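Local coordinates for epidermin leader peptide processing serine protease EpiP (PDB 3QFH), which probably cleaves the leader peptide from the lantibiotic precursor of epidermin, as a subtilisin-like serine endopeptidase, at residues 96-101 and 188-193; 182-187 and 367-372; 113-118 and 194-199; 135-140 and 374-379; 387-392 and 431-436. All blocks are in the same frame, centred on the assembly; numbering follows the deposited sequence.

Contact 1: 96-101 and 188-193; sequences ESLFSR and NGKLIG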
# COMPACT_ATOMS: atom_id res chain seq x y z
N GLU A 96 10.24 14.65 26.25
CA GLU A 96 9.42 14.96 25.08
C GLU A 96 9.07 13.71 24.27
O GLU A 96 8.15 13.74 23.47
CB GLU A 96 10.12 15.96 24.15
CG GLU A 96 10.21 17.37 24.72
CD GLU A 96 8.83 18.00 24.94
OE1 GLU A 96 7.94 17.81 24.08
OE2 GLU A 96 8.65 18.70 25.95
N SER A 97 9.79 12.61 24.50
CA SER A 97 9.58 11.40 23.70
C SER A 97 8.28 10.68 24.02
O SER A 97 7.90 10.53 25.16
CB SER A 97 10.76 10.43 23.86
OG SER A 97 10.58 9.29 23.02
N LEU A 98 7.61 10.24 22.97
CA LEU A 98 6.40 9.45 23.09
C LEU A 98 6.76 7.98 22.81
O LEU A 98 5.89 7.10 22.83
CB LEU A 98 5.35 9.90 22.06
CG LEU A 98 4.85 11.34 22.10
CD1 LEU A 98 3.87 11.61 20.93
CD2 LEU A 98 4.19 11.67 23.44
N PHE A 99 8.04 7.71 22.55
CA PHE A 99 8.46 6.37 22.17
C PHE A 99 8.03 5.29 23.17
O PHE A 99 7.62 4.24 22.75
CB PHE A 99 9.96 6.29 21.83
CG PHE A 99 10.41 4.91 21.48
CD1 PHE A 99 10.09 4.35 20.25
CD2 PHE A 99 11.13 4.15 22.40
CE1 PHE A 99 10.48 3.07 19.92
CE2 PHE A 99 11.53 2.86 22.08
CZ PHE A 99 11.20 2.31 20.83
N SER A 100 8.05 5.58 24.46
CA SER A 100 7.63 4.56 25.46
C SER A 100 6.13 4.22 25.42
O SER A 100 5.70 3.22 26.03
CB SER A 100 8.03 4.98 26.88
OG SER A 100 7.34 6.14 27.31
N ARG A 101 5.33 5.04 24.74
CA ARG A 101 3.91 4.72 24.58
C ARG A 101 3.66 3.90 23.31
O ARG A 101 2.58 3.35 23.13
CB ARG A 101 3.08 6.01 24.52
CG ARG A 101 3.17 6.86 25.77
CD ARG A 101 2.38 8.13 25.56
NE ARG A 101 2.60 9.08 26.63
CZ ARG A 101 1.95 10.24 26.74
NH1 ARG A 101 1.03 10.60 25.85
NH2 ARG A 101 2.22 11.05 27.76
N ASN A 188 10.58 10.80 13.06
CA ASN A 188 11.79 10.96 13.83
C ASN A 188 11.70 12.29 14.61
O ASN A 188 12.23 13.29 14.19
CB ASN A 188 13.03 10.89 12.94
CG ASN A 188 14.32 10.83 13.76
OD1 ASN A 188 14.30 10.74 14.97
ND2 ASN A 188 15.44 10.88 13.08
N GLY A 189 10.95 12.27 15.70
CA GLY A 189 10.75 13.44 16.59
C GLY A 189 10.24 12.92 17.93
O GLY A 189 10.95 12.18 18.60
N LYS A 190 9.02 13.29 18.32
CA LYS A 190 8.44 12.79 19.56
C LYS A 190 8.10 11.33 19.34
O LYS A 190 8.39 10.49 20.18
CB LYS A 190 7.22 13.62 19.98
CG LYS A 190 7.59 15.08 20.30
CD LYS A 190 6.40 16.01 20.49
CE LYS A 190 5.74 15.85 21.85
NZ LYS A 190 5.06 14.56 22.00
N LEU A 191 7.53 11.03 18.17
CA LEU A 191 7.25 9.67 17.76
C LEU A 191 8.43 9.16 16.89
O LEU A 191 9.05 9.95 16.15
CB LEU A 191 5.98 9.65 16.92
CG LEU A 191 5.30 8.31 16.79
CD1 LEU A 191 4.41 8.14 18.04
CD2 LEU A 191 4.44 8.22 15.52
N ILE A 192 8.73 7.87 16.96
CA ILE A 192 9.79 7.26 16.15
C ILE A 192 9.24 6.14 15.24
O ILE A 192 8.58 5.24 15.71
CB ILE A 192 10.89 6.62 17.02
CG1 ILE A 192 11.34 7.58 18.14
CG2 ILE A 192 12.03 6.17 16.15
CD1 ILE A 192 11.91 8.85 17.66
N GLY A 193 9.52 6.22 13.95
CA GLY A 193 9.11 5.17 13.01
C GLY A 193 10.13 4.04 12.96
O GLY A 193 11.11 4.04 13.72
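Two irregular loops come closest where Ser-97 passes Lys-190, and the tight part of their contact is a single straight backbone bond. The N-H of Leu-98 points at the carbonyl O of Lys-190 (N to O 2.9 Å, 166° at the hydrogen), reaching it from above the carbonyl plane. Beside this bond Leu-98 turns its side chain to the lysine, which bends at chi3 (78°) and chi4 (-69°) and curls back so that its NZ lies 3.2 Å from CG of Leu-98. Further along, Phe-99 crosses Ile-192 at about a right angle, its CD1 4.0 Å from CB of Ile-192. An ST turn shapes this part of the loop: OG of Ser-97, anti to its own backbone N, accepts the N-H of Phe-99 at 3.0 Å, just where the 3-10 segment 99-101 begins. Segment 188-193 links helix 177-186 to strand 200-204 of the subtilase domain, and the carboxylate of Asp-139 accepts from the backbone N atoms of Lys-190 and Leu-191. The outer side is looser. There the exposed Glu-96 and the lysine chain cross obliquely, OE1 of Glu-96 standing 4.8 Å from NZ of Lys-190, too far for a salt bridge.

Contact 2: 182-187 and 367-372; sequences SGQTSA and ILTTAN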
# COMPACT_ATOMS: atom_id res chain seq x y z
N SER A 182 2.85 7.36 7.03
CA SER A 182 4.21 7.92 6.95
C SER A 182 4.91 7.94 8.28
O SER A 182 6.15 7.79 8.35
CB SER A 182 4.15 9.33 6.39
OG SER A 182 3.54 9.30 5.11
N GLY A 183 4.15 8.15 9.34
CA GLY A 183 4.72 8.15 10.68
C GLY A 183 5.30 6.80 11.07
O GLY A 183 6.35 6.73 11.73
N GLN A 184 4.64 5.72 10.63
CA GLN A 184 5.09 4.37 10.95
C GLN A 184 6.42 4.02 10.28
O GLN A 184 7.20 3.27 10.84
CB GLN A 184 4.03 3.33 10.61
CG GLN A 184 2.75 3.44 11.50
CD GLN A 184 3.06 3.28 12.99
OE1 GLN A 184 3.30 2.18 13.46
NE2 GLN A 184 3.05 4.37 13.71
N THR A 185 6.68 4.57 9.11
CA THR A 185 7.93 4.29 8.42
C THR A 185 9.01 5.29 8.78
O THR A 185 10.16 4.91 8.96
CB THR A 185 7.80 4.39 6.85
OG1 THR A 185 7.36 5.69 6.47
CG2 THR A 185 6.87 3.37 6.28
N SER A 186 8.64 6.55 8.94
CA SER A 186 9.65 7.60 8.99
C SER A 186 9.64 8.65 10.10
O SER A 186 10.44 9.59 10.05
CB SER A 186 9.52 8.35 7.65
OG SER A 186 9.51 7.45 6.54
N ALA A 187 8.75 8.56 11.08
CA ALA A 187 8.71 9.56 12.14
C ALA A 187 10.06 9.60 12.85
O ALA A 187 10.63 8.57 13.17
CB ALA A 187 7.60 9.27 13.16
N ILE A 367 -2.62 1.79 17.76
CA ILE A 367 -1.33 2.29 17.36
C ILE A 367 -1.25 3.82 17.39
O ILE A 367 -2.03 4.50 16.72
CB ILE A 367 -1.05 1.87 15.90
CG1 ILE A 367 -1.25 0.35 15.68
CG2 ILE A 367 0.34 2.36 15.46
CD1 ILE A 367 -0.31 -0.54 16.40
N LEU A 368 -0.29 4.33 18.13
CA LEU A 368 -0.07 5.75 18.23
C LEU A 368 0.71 6.16 16.99
O LEU A 368 1.77 5.60 16.71
CB LEU A 368 0.70 6.07 19.52
CG LEU A 368 1.09 7.53 19.76
CD1 LEU A 368 -0.13 8.47 19.79
CD2 LEU A 368 1.86 7.63 21.05
N THR A 369 0.19 7.10 16.22
CA THR A 369 0.93 7.55 15.04
C THR A 369 0.72 9.03 14.82
O THR A 369 -0.07 9.67 15.53
CB THR A 369 0.55 6.72 13.77
OG1 THR A 369 1.50 6.95 12.72
CG2 THR A 369 -0.87 7.01 13.30
N THR A 370 1.46 9.57 13.86
CA THR A 370 1.36 10.96 13.47
C THR A 370 0.03 11.25 12.77
O THR A 370 -0.40 10.48 11.90
CB THR A 370 2.49 11.32 12.48
OG1 THR A 370 2.50 10.36 11.41
CG2 THR A 370 3.82 11.30 13.18
N ALA A 371 -0.58 12.37 13.15
CA ALA A 371 -1.85 12.80 12.60
C ALA A 371 -1.71 14.02 11.69
O ALA A 371 -0.73 14.79 11.74
CB ALA A 371 -2.86 13.07 13.74
N ASN A 372 -2.72 14.20 10.87
CA ASN A 372 -2.76 15.27 9.89
C ASN A 372 -3.08 16.67 10.48
O ASN A 372 -3.35 17.62 9.73
CB ASN A 372 -3.75 14.85 8.79
CG ASN A 372 -3.64 15.68 7.57
OD1 ASN A 372 -2.53 16.12 7.20
ND2 ASN A 372 -4.78 15.91 6.91
O HOH W 1 3.81 3.69 16.81
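Helix 182-186 and strand 367-370 cross almost perpendicularly, at 91° and with their axes 7.1 Å apart, and the backbones come nearest where Gly-183 faces Thr-370. The helix segment is the C-terminal part of helix 177-186 of the subtilisin-like fold, which in this family carries the catalytic histidine near its start; the strand is half of the two-stranded antiparallel hairpin that it forms with strand 376-379. Gly-183 brings its bare CA to 3.2 Å from OG1 of Thr-370, a place where a side chain would collide with the hydroxyls of both threonines. These hydroxyls have their main partners one turn back on the helix: OG1 of Thr-370 is bonded to the carbonyl of Thr-179, and OG1 of Thr-369 to that of Met-180. The strand thus meets helix carbonyls through side chains, and Thr-370 holds its OG1 in the crowded position between backbone N and carbonyl carbon (chi1 51°) to do so. Gln-184 reaches the same strand from the side. Its chain bends at chi2 (-59°) and crosses Thr-369 at about a right angle, giving its NE2 to OG1 of Thr-369 at 3.2 Å, with the acceptor close to the amide plane. The other end of the amide is gripped by Lys-388, whose NZ bonds OE1 of Gln-184 and so fixes which way the amide is turned. CG2 of Ile-367 packs 3.6 Å from OE1 of Gln-184. A water accepts from NE2 of Gln-184 at 3.3 Å and lies 2.8 Å from O of Leu-368, a likely acceptor for one of its protons.

Contact 3: 113-118 and 194-199; sequences ASYDDL and VAPNNK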
# COMPACT_ATOMS: atom_id res chain seq x y z
N ALA A 113 16.19 -1.00 21.42
CA ALA A 113 17.60 -1.40 21.26
C ALA A 113 18.04 -1.50 19.80
O ALA A 113 19.19 -1.26 19.50
CB ALA A 113 17.88 -2.72 21.98
N SER A 114 17.13 -1.83 18.88
CA SER A 114 17.53 -1.95 17.48
C SER A 114 17.94 -0.60 16.84
O SER A 114 18.68 -0.59 15.84
CB SER A 114 16.47 -2.65 16.64
OG SER A 114 15.35 -1.85 16.44
N TYR A 115 17.51 0.53 17.42
CA TYR A 115 17.92 1.83 16.88
C TYR A 115 19.42 2.09 17.09
O TYR A 115 19.97 3.02 16.49
CB TYR A 115 17.09 3.00 17.44
CG TYR A 115 15.64 2.93 17.03
CD1 TYR A 115 15.26 3.17 15.72
CD2 TYR A 115 14.65 2.62 17.94
CE1 TYR A 115 13.93 3.09 15.33
CE2 TYR A 115 13.32 2.54 17.56
CZ TYR A 115 12.97 2.78 16.26
OH TYR A 115 11.64 2.70 15.89
N ASP A 116 20.09 1.31 17.94
CA ASP A 116 21.55 1.48 18.10
C ASP A 116 22.33 0.66 17.07
O ASP A 116 23.54 0.76 16.99
CB ASP A 116 21.98 1.13 19.52
CG ASP A 116 21.36 2.07 20.56
OD1 ASP A 116 21.42 3.30 20.35
OD2 ASP A 116 20.80 1.58 21.57
N ASP A 117 21.62 -0.14 16.28
CA ASP A 117 22.21 -1.00 15.25
C ASP A 117 21.83 -0.54 13.84
O ASP A 117 21.96 -1.31 12.89
CB ASP A 117 21.72 -2.44 15.46
CG ASP A 117 22.04 -2.98 16.86
OD1 ASP A 117 23.16 -2.72 17.34
OD2 ASP A 117 21.18 -3.65 17.48
N LEU A 118 21.33 0.68 13.69
CA LEU A 118 20.92 1.18 12.37
C LEU A 118 22.14 1.33 11.45
O LEU A 118 23.23 1.56 11.94
CB LEU A 118 20.23 2.53 12.47
CG LEU A 118 18.87 2.58 13.16
CD1 LEU A 118 18.42 4.02 13.33
CD2 LEU A 118 17.85 1.79 12.38
N VAL A 194 9.92 3.10 12.06
CA VAL A 194 10.82 1.95 11.96
C VAL A 194 12.15 2.35 11.37
O VAL A 194 13.18 1.87 11.80
CB VAL A 194 10.18 0.78 11.11
CG1 VAL A 194 11.17 -0.40 10.92
CG2 VAL A 194 8.92 0.31 11.79
N ALA A 195 12.13 3.28 10.41
CA ALA A 195 13.32 3.72 9.70
C ALA A 195 13.46 5.24 9.81
O ALA A 195 13.23 5.96 8.84
CB ALA A 195 13.21 3.29 8.19
N PRO A 196 13.87 5.73 11.00
CA PRO A 196 13.91 7.17 11.29
C PRO A 196 14.91 8.04 10.53
O PRO A 196 14.80 9.27 10.62
CB PRO A 196 14.21 7.22 12.79
CG PRO A 196 14.80 5.90 13.13
CD PRO A 196 14.26 4.92 12.16
N ASN A 197 15.86 7.44 9.82
CA ASN A 197 16.85 8.20 9.05
C ASN A 197 16.68 8.09 7.53
O ASN A 197 17.41 8.69 6.78
CB ASN A 197 18.26 7.75 9.45
CG ASN A 197 18.53 7.90 10.96
OD1 ASN A 197 17.98 8.77 11.62
ND2 ASN A 197 19.37 7.02 11.49
N ASN A 198 15.70 7.31 7.09
CA ASN A 198 15.41 7.16 5.67
C ASN A 198 14.41 8.20 5.18
O ASN A 198 13.47 8.59 5.90
CB ASN A 198 14.84 5.76 5.34
CG ASN A 198 15.87 4.66 5.47
OD1 ASN A 198 16.18 4.21 6.57
ND2 ASN A 198 16.40 4.20 4.33
N LYS A 199 14.60 8.65 3.95
CA LYS A 199 13.68 9.58 3.34
C LYS A 199 12.51 8.77 2.79
O LYS A 199 12.69 7.61 2.37
CB LYS A 199 14.32 10.35 2.18
CG LYS A 199 15.61 11.07 2.50
CD LYS A 199 15.45 12.07 3.62
CE LYS A 199 16.78 12.74 3.95
NZ LYS A 199 16.71 13.69 5.10
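Apolar packing carries this contact, and Pro-196 is its main apolar target. Tyr-115 places its CG anti to its carbonyl carbon (chi1 -65°), and the CD1-CE1 side of its ring lies against the pyrrolidine: CD of Pro-196 sits at the ring edge, near the plane, 3.7 Å from CE1 of Tyr-115. CG of the same proline is equally near that ring carbon. Leu-118 joins from the other end of its segment, with CD1 4.1 Å from CG of Pro-196, so one proline ring is touched by two side chains three residues apart. The leucine CD1 also borders the side chain of Asn-197.

The backbones themselves stay well apart, the nearest CA atoms, those of Leu-118 and Ala-195, being 8.4 Å from each other. On one side is the 3-10 segment 113-116, which follows helix 103-108; on the other is a type I beta turn, Ala-195 to Asn-198, on the connection from helix 177-186 to strand 200-204 of the central parallel sheet in the subtilisin-like domain. Pro-196 occupies the second position of that turn.

Polar bonds tie the two parts to their surroundings. The hydroxyl of Tyr-115 extends past the proline to the carbonyl O of Gly-193, directly ahead of segment 194-199, while ND2 of Asn-198 bonds the carbonyl of Thr-124 and the carboxylate of Asp-398. OD1 of Asp-116 forms a salt bridge with Arg-92.

Contact 4: 135-140 and 374-379; sequences KNHDDL and GRYIYQ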
# COMPACT_ATOMS: atom_id res chain seq x y z
N LYS A 135 3.43 17.32 5.01
CA LYS A 135 4.89 17.42 4.87
C LYS A 135 5.54 18.29 5.96
O LYS A 135 6.71 18.14 6.23
CB LYS A 135 5.27 17.94 3.49
CG LYS A 135 4.96 19.40 3.25
CD LYS A 135 5.25 19.75 1.82
CE LYS A 135 5.22 21.25 1.60
NZ LYS A 135 5.74 21.55 0.25
N ASN A 136 4.78 19.17 6.60
CA ASN A 136 5.31 20.03 7.65
C ASN A 136 5.09 19.51 9.07
O ASN A 136 5.33 20.23 10.02
CB ASN A 136 4.79 21.47 7.47
CG ASN A 136 5.31 22.13 6.19
OD1 ASN A 136 6.42 21.83 5.73
ND2 ASN A 136 4.52 23.02 5.60
N HIS A 137 4.66 18.26 9.23
CA HIS A 137 4.53 17.68 10.56
C HIS A 137 5.94 17.66 11.13
O HIS A 137 6.86 17.23 10.44
CB HIS A 137 4.00 16.26 10.48
CG HIS A 137 3.58 15.71 11.81
ND1 HIS A 137 4.47 15.43 12.81
CD2 HIS A 137 2.36 15.36 12.27
CE1 HIS A 137 3.82 14.96 13.86
NE2 HIS A 137 2.53 14.92 13.56
N ASP A 138 6.10 18.11 12.38
CA ASP A 138 7.43 18.16 13.04
C ASP A 138 8.21 16.83 13.03
O ASP A 138 9.43 16.83 12.90
CB ASP A 138 7.31 18.65 14.48
CG ASP A 138 6.97 20.14 14.59
OD1 ASP A 138 7.01 20.87 13.58
OD2 ASP A 138 6.66 20.59 15.72
N ASP A 139 7.52 15.70 13.16
CA ASP A 139 8.17 14.39 13.13
C ASP A 139 8.45 13.86 11.72
O ASP A 139 9.18 12.89 11.57
CB ASP A 139 7.34 13.36 13.89
CG ASP A 139 7.22 13.69 15.35
OD1 ASP A 139 7.82 14.68 15.82
OD2 ASP A 139 6.53 12.93 16.06
N LEU A 140 7.91 14.49 10.70
CA LEU A 140 8.09 13.98 9.33
C LEU A 140 8.84 14.90 8.39
O LEU A 140 9.29 14.45 7.36
CB LEU A 140 6.72 13.76 8.67
CG LEU A 140 5.72 12.85 9.38
CD1 LEU A 140 4.40 12.90 8.63
CD2 LEU A 140 6.27 11.44 9.45
N GLY A 374 -0.82 17.78 12.81
CA GLY A 374 0.51 18.10 13.34
C GLY A 374 0.79 17.46 14.69
O GLY A 374 1.88 17.61 15.25
N ARG A 375 -0.20 16.72 15.19
CA ARG A 375 -0.10 16.04 16.46
C ARG A 375 -0.19 14.52 16.26
O ARG A 375 0.40 13.98 15.31
CB ARG A 375 -1.14 16.60 17.46
CG ARG A 375 -1.03 18.12 17.63
CD ARG A 375 -1.90 18.72 18.76
NE ARG A 375 -3.32 18.48 18.60
CZ ARG A 375 -4.13 19.16 17.79
NH1 ARG A 375 -3.67 20.14 17.03
NH2 ARG A 375 -5.42 18.86 17.75
N TYR A 376 -0.90 13.83 17.15
CA TYR A 376 -0.94 12.37 17.14
C TYR A 376 -2.36 11.83 17.24
O TYR A 376 -3.27 12.53 17.62
CB TYR A 376 -0.03 11.84 18.27
CG TYR A 376 1.33 12.49 18.15
CD1 TYR A 376 2.25 12.00 17.25
CD2 TYR A 376 1.63 13.67 18.85
CE1 TYR A 376 3.46 12.63 17.07
CE2 TYR A 376 2.84 14.32 18.67
CZ TYR A 376 3.76 13.79 17.78
OH TYR A 376 4.97 14.41 17.58
N ILE A 377 -2.51 10.57 16.84
CA ILE A 377 -3.79 9.90 16.87
C ILE A 377 -3.57 8.40 17.07
O ILE A 377 -2.53 7.85 16.69
CB ILE A 377 -4.55 10.16 15.53
CG1 ILE A 377 -5.97 9.59 15.56
CG2 ILE A 377 -3.81 9.56 14.37
CD1 ILE A 377 -6.82 9.92 14.28
N TYR A 378 -4.56 7.75 17.68
CA TYR A 378 -4.57 6.29 17.90
C TYR A 378 -5.47 5.65 16.83
O TYR A 378 -6.64 6.01 16.70
CB TYR A 378 -5.11 5.95 19.30
CG TYR A 378 -4.07 6.08 20.39
CD1 TYR A 378 -3.19 5.04 20.64
CD2 TYR A 378 -3.97 7.23 21.17
CE1 TYR A 378 -2.22 5.13 21.62
CE2 TYR A 378 -2.97 7.33 22.17
CZ TYR A 378 -2.11 6.27 22.38
OH TYR A 378 -1.14 6.30 23.32
N GLN A 379 -4.91 4.72 16.04
CA GLN A 379 -5.66 4.02 15.01
C GLN A 379 -5.28 2.54 14.99
O GLN A 379 -4.42 2.10 15.75
CB GLN A 379 -5.38 4.64 13.64
CG GLN A 379 -5.94 6.04 13.48
CD GLN A 379 -7.39 6.03 13.11
OE1 GLN A 379 -7.75 5.76 11.97
NE2 GLN A 379 -8.25 6.36 14.07
O HOH W 2 3.97 18.95 14.02
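Segment 135-140 follows strand 126-130 as a loop, and its first contributor to the contact is His-137. Its CG stands anti to the backbone N (chi1 -168°), which carries the imidazole over to the turn of the hairpin made by strands 367-370 and 376-379 in this subtilisin-like domain. Both ring nitrogens are used in the ring plane. NE2 of His-137 donates to O of Arg-375 at 2.9 Å in an essentially straight bond (178°) that arrives on a carbonyl lone pair, while ND1 of His-137 accepts the N-H of Asp-139 at 3.1 Å. The carbonyl of Gly-374 lies over one face of the imidazole, and an edge of the imidazole is directed at the face of the Tyr-376 ring in an offset edge-to-face pair, centroids 5.6 Å apart. Gly-374 itself has a positive phi (86°) and brings its CA to 3.5 Å from CD2 of His-137. Asp-138 adds a water bridge: the water accepts from its backbone N and donates to O of Gly-374. Asp-139 then takes the hydroxyl of Tyr-376, OH to OD2 2.6 Å, from above the carboxylate plane. Its two oxygens also receive backbone N-H groups, OD1 that of Lys-190 and OD2 that of Leu-191. With three donors about it, this buried carboxylate is probably stabilised in its charged form. The bonding of His-137, donor at NE2 and acceptor at ND1, is consistent with a neutral imidazole protonated on NE2.

Contact 5: 387-392 and 431-436; sequences PKVSGA and GELDVY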
# COMPACT_ATOMS: atom_id res chain seq x y z
N PRO A 387 3.55 -0.46 6.85
CA PRO A 387 4.70 0.45 6.81
C PRO A 387 5.86 0.02 7.68
O PRO A 387 7.02 0.40 7.38
CB PRO A 387 4.13 1.80 7.30
CG PRO A 387 2.81 1.45 7.92
CD PRO A 387 2.31 0.27 7.16
N LYS A 388 5.58 -0.77 8.72
CA LYS A 388 6.63 -1.31 9.60
C LYS A 388 7.53 -2.28 8.83
O LYS A 388 8.78 -2.26 8.97
CB LYS A 388 6.01 -2.00 10.82
CG LYS A 388 5.28 -1.06 11.79
CD LYS A 388 4.83 -1.81 13.04
CE LYS A 388 4.16 -0.89 14.06
NZ LYS A 388 2.92 -0.32 13.51
N VAL A 389 6.91 -3.10 7.99
CA VAL A 389 7.61 -4.04 7.14
C VAL A 389 8.34 -3.29 6.04
O VAL A 389 9.50 -3.62 5.73
CB VAL A 389 6.67 -5.10 6.54
CG1 VAL A 389 7.39 -5.97 5.51
CG2 VAL A 389 6.04 -5.96 7.66
N SER A 390 7.71 -2.28 5.44
CA SER A 390 8.40 -1.49 4.39
C SER A 390 9.65 -0.84 4.98
O SER A 390 10.74 -0.86 4.37
CB SER A 390 7.50 -0.40 3.79
OG SER A 390 6.40 -0.94 3.08
N GLY A 391 9.50 -0.21 6.13
CA GLY A 391 10.64 0.42 6.80
C GLY A 391 11.76 -0.57 7.09
O GLY A 391 12.94 -0.25 6.89
N ALA A 392 11.39 -1.76 7.56
CA ALA A 392 12.35 -2.81 7.88
C ALA A 392 13.15 -3.22 6.64
O ALA A 392 14.40 -3.37 6.70
CB ALA A 392 11.62 -4.04 8.50
N GLY A 431 6.03 -15.08 10.26
CA GLY A 431 5.96 -14.67 11.66
C GLY A 431 5.84 -13.18 11.83
O GLY A 431 5.77 -12.45 10.85
N GLU A 432 5.85 -12.74 13.08
CA GLU A 432 5.77 -11.32 13.39
C GLU A 432 7.14 -10.68 13.15
O GLU A 432 8.17 -11.24 13.51
CB GLU A 432 5.31 -11.09 14.83
CG GLU A 432 4.92 -9.64 15.14
CD GLU A 432 4.47 -9.44 16.57
OE1 GLU A 432 5.21 -9.85 17.50
OE2 GLU A 432 3.38 -8.83 16.77
N LEU A 433 7.12 -9.52 12.53
CA LEU A 433 8.32 -8.72 12.26
C LEU A 433 9.19 -8.50 13.52
O LEU A 433 8.65 -8.19 14.58
CB LEU A 433 7.84 -7.35 11.74
CG LEU A 433 8.87 -6.27 11.39
CD1 LEU A 433 9.84 -6.74 10.31
CD2 LEU A 433 8.14 -4.99 10.97
N ASP A 434 10.51 -8.69 13.40
CA ASP A 434 11.45 -8.43 14.52
C ASP A 434 12.68 -7.72 13.92
O ASP A 434 13.59 -8.34 13.34
CB ASP A 434 11.85 -9.72 15.25
CG ASP A 434 12.71 -9.46 16.52
OD1 ASP A 434 12.76 -10.39 17.38
OD2 ASP A 434 13.30 -8.36 16.68
N VAL A 435 12.67 -6.40 14.03
CA VAL A 435 13.68 -5.54 13.44
C VAL A 435 15.02 -5.71 14.14
O VAL A 435 16.08 -5.64 13.50
CB VAL A 435 13.20 -4.06 13.44
CG1 VAL A 435 14.29 -3.11 12.96
CG2 VAL A 435 11.93 -3.94 12.59
N TYR A 436 14.99 -5.98 15.44
CA TYR A 436 16.24 -6.20 16.16
C TYR A 436 16.98 -7.40 15.56
O TYR A 436 18.20 -7.32 15.29
CB TYR A 436 16.00 -6.37 17.64
CG TYR A 436 17.24 -6.62 18.43
CD1 TYR A 436 18.02 -5.56 18.88
CD2 TYR A 436 17.63 -7.91 18.77
CE1 TYR A 436 19.17 -5.77 19.63
CE2 TYR A 436 18.78 -8.14 19.52
CZ TYR A 436 19.54 -7.06 19.94
OH TYR A 436 20.67 -7.28 20.68
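Helix 382-400, the long helix that in subtilisins starts at the catalytic serine, here meets the chain leading into the short helix 435-439. The contact is buried and made by van der Waals packing, mostly between apolar side chains, and Leu-433 is its centre. The leucine sets CG anti to its backbone N (chi1 179°) and spreads its two methyls along the helix surface. CD2 of Leu-433 rests on the helix backbone, 3.4 Å from O of Lys-388 and 3.7 Å from CB of Lys-388. CG2 of Val-389 approaches the same methyl obliquely, at 4.0 Å from CD2 of Leu-433. The other methyl reaches one turn on, CD1 of Leu-433 standing 3.7 Å from CB of Ala-392. That alanine is shared, because CG2 of Val-435 comes to 4.1 Å from CB of Ala-392. Its small side chain lets the second backbone come close, with the CA atoms of Ala-392 and Val-435 6.3 Å apart. Asp-434, between the two apolar residues, turns its side chain away from helix 382-400 and acts as N-cap of helix 435-439, OD2 accepting from the backbone N of Lys-437. Of its side chain, Lys-388 gives the contact only CB; its NZ runs off to a salt bridge with Asp-104 and a bond to OE1 of Gln-184. Ile-108 of helix 103-108 packs on Lys-388, Leu-433 and Val-435 alike, and strand 338-341, at the edge of the parallel sheet, touches Val-389 through Ile-338 and Ala-340.

Contacts 2 and 4 share the hairpin of strands 367-370 and 376-379, their centres only 6 Å apart, and contact 1 joins both: CD2 of Leu-191 packs 3.6 Å from CA of Thr-369, and N of Asn-188 meets O of Asp-139 at 2.9 Å. The chain 182-199 runs through contacts 2, 1 and 3 in turn, folding back so that N of Val-194 lies 3.0 Å from O of Gln-184. Lys-388 links contact 5 to contact 2, its NZ 2.5 Å from OE1 of Gln-184. Helices 177-186 and 382-400 carry His-177 and Ser-383, which with Asp-130 form a probable catalytic triad; Gln-184 lies near it without touching.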